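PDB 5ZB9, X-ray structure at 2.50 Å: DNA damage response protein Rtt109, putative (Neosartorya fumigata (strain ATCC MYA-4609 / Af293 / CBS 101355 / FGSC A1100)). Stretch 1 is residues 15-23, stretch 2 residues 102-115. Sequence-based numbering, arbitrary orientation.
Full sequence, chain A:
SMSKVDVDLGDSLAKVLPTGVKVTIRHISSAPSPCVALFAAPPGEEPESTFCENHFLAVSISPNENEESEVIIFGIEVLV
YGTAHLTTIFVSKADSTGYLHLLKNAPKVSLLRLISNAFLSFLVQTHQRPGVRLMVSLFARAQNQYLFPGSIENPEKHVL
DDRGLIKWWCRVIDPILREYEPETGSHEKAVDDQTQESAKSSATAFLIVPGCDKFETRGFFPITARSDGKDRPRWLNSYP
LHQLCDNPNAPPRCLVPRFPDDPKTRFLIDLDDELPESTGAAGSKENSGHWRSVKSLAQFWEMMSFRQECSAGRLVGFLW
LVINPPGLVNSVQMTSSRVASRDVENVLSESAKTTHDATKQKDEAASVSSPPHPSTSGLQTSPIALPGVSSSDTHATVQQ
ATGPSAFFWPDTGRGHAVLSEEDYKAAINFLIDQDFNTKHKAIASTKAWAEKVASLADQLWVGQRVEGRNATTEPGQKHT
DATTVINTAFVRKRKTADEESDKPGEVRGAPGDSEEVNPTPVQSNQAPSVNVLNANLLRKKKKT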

# COMPACT_ATOMS: atom_id res chain seq x y z
N LYS A 15 5.63 -18.08 10.70
CA LYS A 15 4.88 -19.15 10.07
C LYS A 15 5.06 -19.23 8.55
O LYS A 15 4.88 -20.30 7.97
CB LYS A 15 3.39 -19.00 10.39
CG LYS A 15 3.00 -19.21 11.83
CD LYS A 15 1.49 -19.34 11.91
CE LYS A 15 0.98 -19.24 13.33
NZ LYS A 15 0.95 -17.83 13.80
N VAL A 16 5.40 -18.12 7.90
CA VAL A 16 5.52 -18.13 6.44
C VAL A 16 6.97 -18.24 5.98
O VAL A 16 7.23 -18.67 4.85
CB VAL A 16 4.88 -16.87 5.79
CG1 VAL A 16 3.45 -16.68 6.28
CG2 VAL A 16 5.70 -15.61 6.05
N LEU A 17 7.92 -17.86 6.83
CA LEU A 17 9.33 -17.93 6.44
C LEU A 17 9.81 -19.37 6.47
O LEU A 17 9.39 -20.15 7.31
CB LEU A 17 10.20 -17.06 7.35
CG LEU A 17 10.03 -15.54 7.21
CD1 LEU A 17 10.88 -14.80 8.22
CD2 LEU A 17 10.38 -15.09 5.80
N PRO A 18 10.69 -19.74 5.52
CA PRO A 18 11.24 -21.10 5.51
C PRO A 18 11.95 -21.45 6.81
O PRO A 18 12.62 -20.60 7.41
CB PRO A 18 12.22 -21.06 4.34
CG PRO A 18 11.71 -19.98 3.45
CD PRO A 18 11.12 -18.94 4.36
N THR A 19 11.80 -22.70 7.23
CA THR A 19 12.47 -23.24 8.40
C THR A 19 13.95 -22.89 8.44
O THR A 19 14.68 -23.12 7.48
CB THR A 19 12.32 -24.77 8.46
OG1 THR A 19 10.97 -25.10 8.79
CG2 THR A 19 13.27 -25.37 9.49
N GLY A 20 14.39 -22.29 9.54
CA GLY A 20 15.78 -21.96 9.72
C GLY A 20 16.17 -20.59 9.22
O GLY A 20 17.30 -20.14 9.45
N VAL A 21 15.27 -19.91 8.52
CA VAL A 21 15.54 -18.53 8.14
C VAL A 21 15.37 -17.63 9.36
O VAL A 21 14.30 -17.59 9.97
CB VAL A 21 14.61 -18.04 7.01
CG1 VAL A 21 14.87 -16.58 6.72
CG2 VAL A 21 14.83 -18.87 5.76
N LYS A 22 16.44 -16.93 9.72
CA LYS A 22 16.41 -16.07 10.89
C LYS A 22 16.54 -14.61 10.50
O LYS A 22 17.51 -14.22 9.86
CB LYS A 22 17.53 -16.45 11.87
CG LYS A 22 17.45 -17.90 12.33
CD LYS A 22 18.61 -18.27 13.24
CE LYS A 22 18.46 -19.69 13.75
NZ LYS A 22 19.53 -20.03 14.73
N VAL A 23 15.57 -13.80 10.90
CA VAL A 23 15.66 -12.36 10.69
C VAL A 23 15.26 -11.62 11.95
O VAL A 23 14.69 -12.21 12.87
CB VAL A 23 14.77 -11.90 9.52
CG1 VAL A 23 15.19 -12.56 8.21
CG2 VAL A 23 13.30 -12.18 9.83
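Stretch 2 (102-115) LLKNAPKVSLLRLI

The contact between the two stretches is built from aliphatic side chains, and its middle is occupied by Leu111, the first residue of the helix in stretch 2. The CA-to-CB bond of Leu111 points sideways to stretch 1, but with chi1 at m and chi2 at t the end of the side chain comes nearer and meets three residues: its CD2 lies 3.7 Å from Leu17 CD2 and 3.9 Å from Pro18 CD, while its CD1 lies 4.1 Å from Val21 CG1. Leu17, also m,t and sideways at its CA-to-CB bond, reaches the helix in the same manner. Its CD2 is 4.4 Å from Leu114 CB and 4.5 Å from Ile115 CG1, so one methyl group touches three residues of the helix.

Leu114, one helical turn beyond Ser110, points toward stretch 1 and covers Val16 and Pro18. Its CD1 packs 4.2 Å from Pro18 CD and approaches the backbone at Val16 O, 3.7 Å away; Val16 CG2 stands 4.5 Å from Leu114 CB.

Before the helix, stretch 2 is an irregular loop that passes the turn of stretch 1. The pyrrolidine rings of Pro18 and Pro107 meet with Pro18 CB 3.8 Å from Pro107 CG, and Val109 adds a smaller contact, its CG2 3.9 Å from Pro18 CG. Pro107 CD also lies 3.7 Å from Val21 CG2, so this proline bears on both ends of the type II turn from Pro18 to Val21. Val21 N donates to Pro18 O at 3.0 Å to close that turn, and Gly20 supplies the positive phi it needs. Farther back, Leu103 points toward stretch 1, its CD2 4.1 Å from Val21 CG1.

The two stretches run in opposite senses: the CA atoms of Val16, Pro18 and Val21 have Leu114, Pro107 and Ala106 as their respective nearest neighbours, at 6.9, 7.3 and 6.7 Å. No hydrogen bond joins the stretches, and the 461 Å² buried between them, both sides summed, rests on apolar packing.

Polar groups lie at the margin. Lys22 O is 3.9 Å from Leu103 CD1, while the end of the Lys22 side chain leads away and its NZ is bonded elsewhere in the structure. On stretch 2, Ser110 caps the helix without touching stretch 1, its OG accepting a weak hydrogen bond from Arg113 N at 3.4 Å.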

# COMPACT_ATOMS: atom_id res chain seq x y z
N LEU A 102 24.10 -12.08 2.38
CA LEU A 102 24.93 -12.39 3.54
C LEU A 102 24.24 -13.34 4.52
O LEU A 102 24.78 -13.66 5.57
CB LEU A 102 25.32 -11.11 4.27
CG LEU A 102 26.08 -10.09 3.44
CD1 LEU A 102 26.34 -8.84 4.26
CD2 LEU A 102 27.37 -10.70 2.93
N LEU A 103 23.03 -13.77 4.17
CA LEU A 103 22.28 -14.67 5.02
C LEU A 103 22.62 -16.11 4.67
O LEU A 103 22.22 -16.60 3.61
CB LEU A 103 20.78 -14.43 4.90
CG LEU A 103 19.93 -15.23 5.89
CD1 LEU A 103 20.35 -14.94 7.32
CD2 LEU A 103 18.47 -14.91 5.68
N LYS A 104 23.35 -16.77 5.56
CA LYS A 104 23.75 -18.16 5.37
C LYS A 104 22.54 -19.06 5.13
O LYS A 104 21.59 -19.07 5.92
CB LYS A 104 24.55 -18.65 6.58
CG LYS A 104 25.79 -17.82 6.88
CD LYS A 104 26.59 -18.43 8.03
CE LYS A 104 27.93 -17.72 8.22
NZ LYS A 104 27.78 -16.30 8.64
N ASN A 105 22.58 -19.81 4.02
CA ASN A 105 21.50 -20.71 3.61
C ASN A 105 20.16 -20.00 3.46
O ASN A 105 19.21 -20.30 4.19
CB ASN A 105 21.35 -21.86 4.61
CG ASN A 105 22.56 -22.78 4.63
OD1 ASN A 105 22.58 -23.80 3.93
ND2 ASN A 105 23.56 -22.44 5.43
N ALA A 106 20.08 -19.06 2.52
CA ALA A 106 18.84 -18.32 2.28
C ALA A 106 18.10 -18.88 1.07
O ALA A 106 18.51 -18.66 -0.06
CB ALA A 106 19.14 -16.84 2.08
N PRO A 107 17.00 -19.62 1.32
CA PRO A 107 16.20 -20.29 0.28
C PRO A 107 15.77 -19.38 -0.87
O PRO A 107 15.88 -18.15 -0.79
CB PRO A 107 14.99 -20.80 1.06
CG PRO A 107 15.52 -21.06 2.42
CD PRO A 107 16.50 -19.94 2.67
N LYS A 108 15.28 -20.01 -1.93
CA LYS A 108 15.11 -19.37 -3.23
C LYS A 108 13.83 -18.53 -3.38
O LYS A 108 13.80 -17.61 -4.21
CB LYS A 108 15.15 -20.42 -4.34
CG LYS A 108 16.49 -21.16 -4.44
CD LYS A 108 16.58 -21.97 -5.73
CE LYS A 108 17.98 -22.50 -5.95
NZ LYS A 108 18.11 -23.18 -7.28
N VAL A 109 12.79 -18.84 -2.60
CA VAL A 109 11.58 -18.02 -2.60
C VAL A 109 11.95 -16.59 -2.22
O VAL A 109 12.86 -16.38 -1.41
CB VAL A 109 10.51 -18.56 -1.62
CG1 VAL A 109 9.88 -19.85 -2.16
CG2 VAL A 109 11.12 -18.79 -0.24
N SER A 110 11.29 -15.61 -2.83
CA SER A 110 11.60 -14.22 -2.51
C SER A 110 11.18 -13.97 -1.07
O SER A 110 9.99 -13.85 -0.77
CB SER A 110 10.91 -13.23 -3.47
OG SER A 110 11.36 -11.88 -3.30
N LEU A 111 12.17 -13.92 -0.18
CA LEU A 111 11.92 -13.54 1.20
C LEU A 111 11.24 -12.18 1.25
O LEU A 111 10.36 -11.96 2.07
CB LEU A 111 13.22 -13.50 2.00
CG LEU A 111 13.81 -14.86 2.33
CD1 LEU A 111 15.11 -14.71 3.10
CD2 LEU A 111 12.79 -15.69 3.10
N LEU A 112 11.66 -11.28 0.37
CA LEU A 112 11.08 -9.95 0.36
C LEU A 112 9.59 -10.01 0.01
O LEU A 112 8.79 -9.26 0.57
CB LEU A 112 11.84 -9.03 -0.60
CG LEU A 112 13.35 -8.96 -0.39
CD1 LEU A 112 13.94 -7.77 -1.13
CD2 LEU A 112 13.71 -8.90 1.09
N ARG A 113 9.21 -10.91 -0.89
CA ARG A 113 7.80 -11.07 -1.23
C ARG A 113 7.04 -11.60 -0.03
O ARG A 113 5.97 -11.10 0.31
CB ARG A 113 7.60 -11.99 -2.44
CG ARG A 113 6.13 -12.22 -2.80
CD ARG A 113 5.93 -13.07 -4.07
NE ARG A 113 6.57 -14.39 -3.99
CZ ARG A 113 6.15 -15.39 -3.23
NH1 ARG A 113 5.08 -15.25 -2.45
NH2 ARG A 113 6.80 -16.55 -3.23
N LEU A 114 7.60 -12.61 0.64
CA LEU A 114 6.96 -13.22 1.80
C LEU A 114 6.77 -12.22 2.94
O LEU A 114 5.71 -12.17 3.57
CB LEU A 114 7.78 -14.41 2.29
CG LEU A 114 7.69 -15.64 1.38
CD1 LEU A 114 8.56 -16.76 1.91
CD2 LEU A 114 6.25 -16.09 1.25
N ILE A 115 7.80 -11.42 3.19
CA ILE A 115 7.74 -10.40 4.22
C ILE A 115 6.66 -9.36 3.92
O ILE A 115 5.82 -9.07 4.78
CB ILE A 115 9.11 -9.70 4.39
CG1 ILE A 115 10.14 -10.70 4.92
CG2 ILE A 115 8.99 -8.51 5.32
CD1 ILE A 115 11.54 -10.15 4.96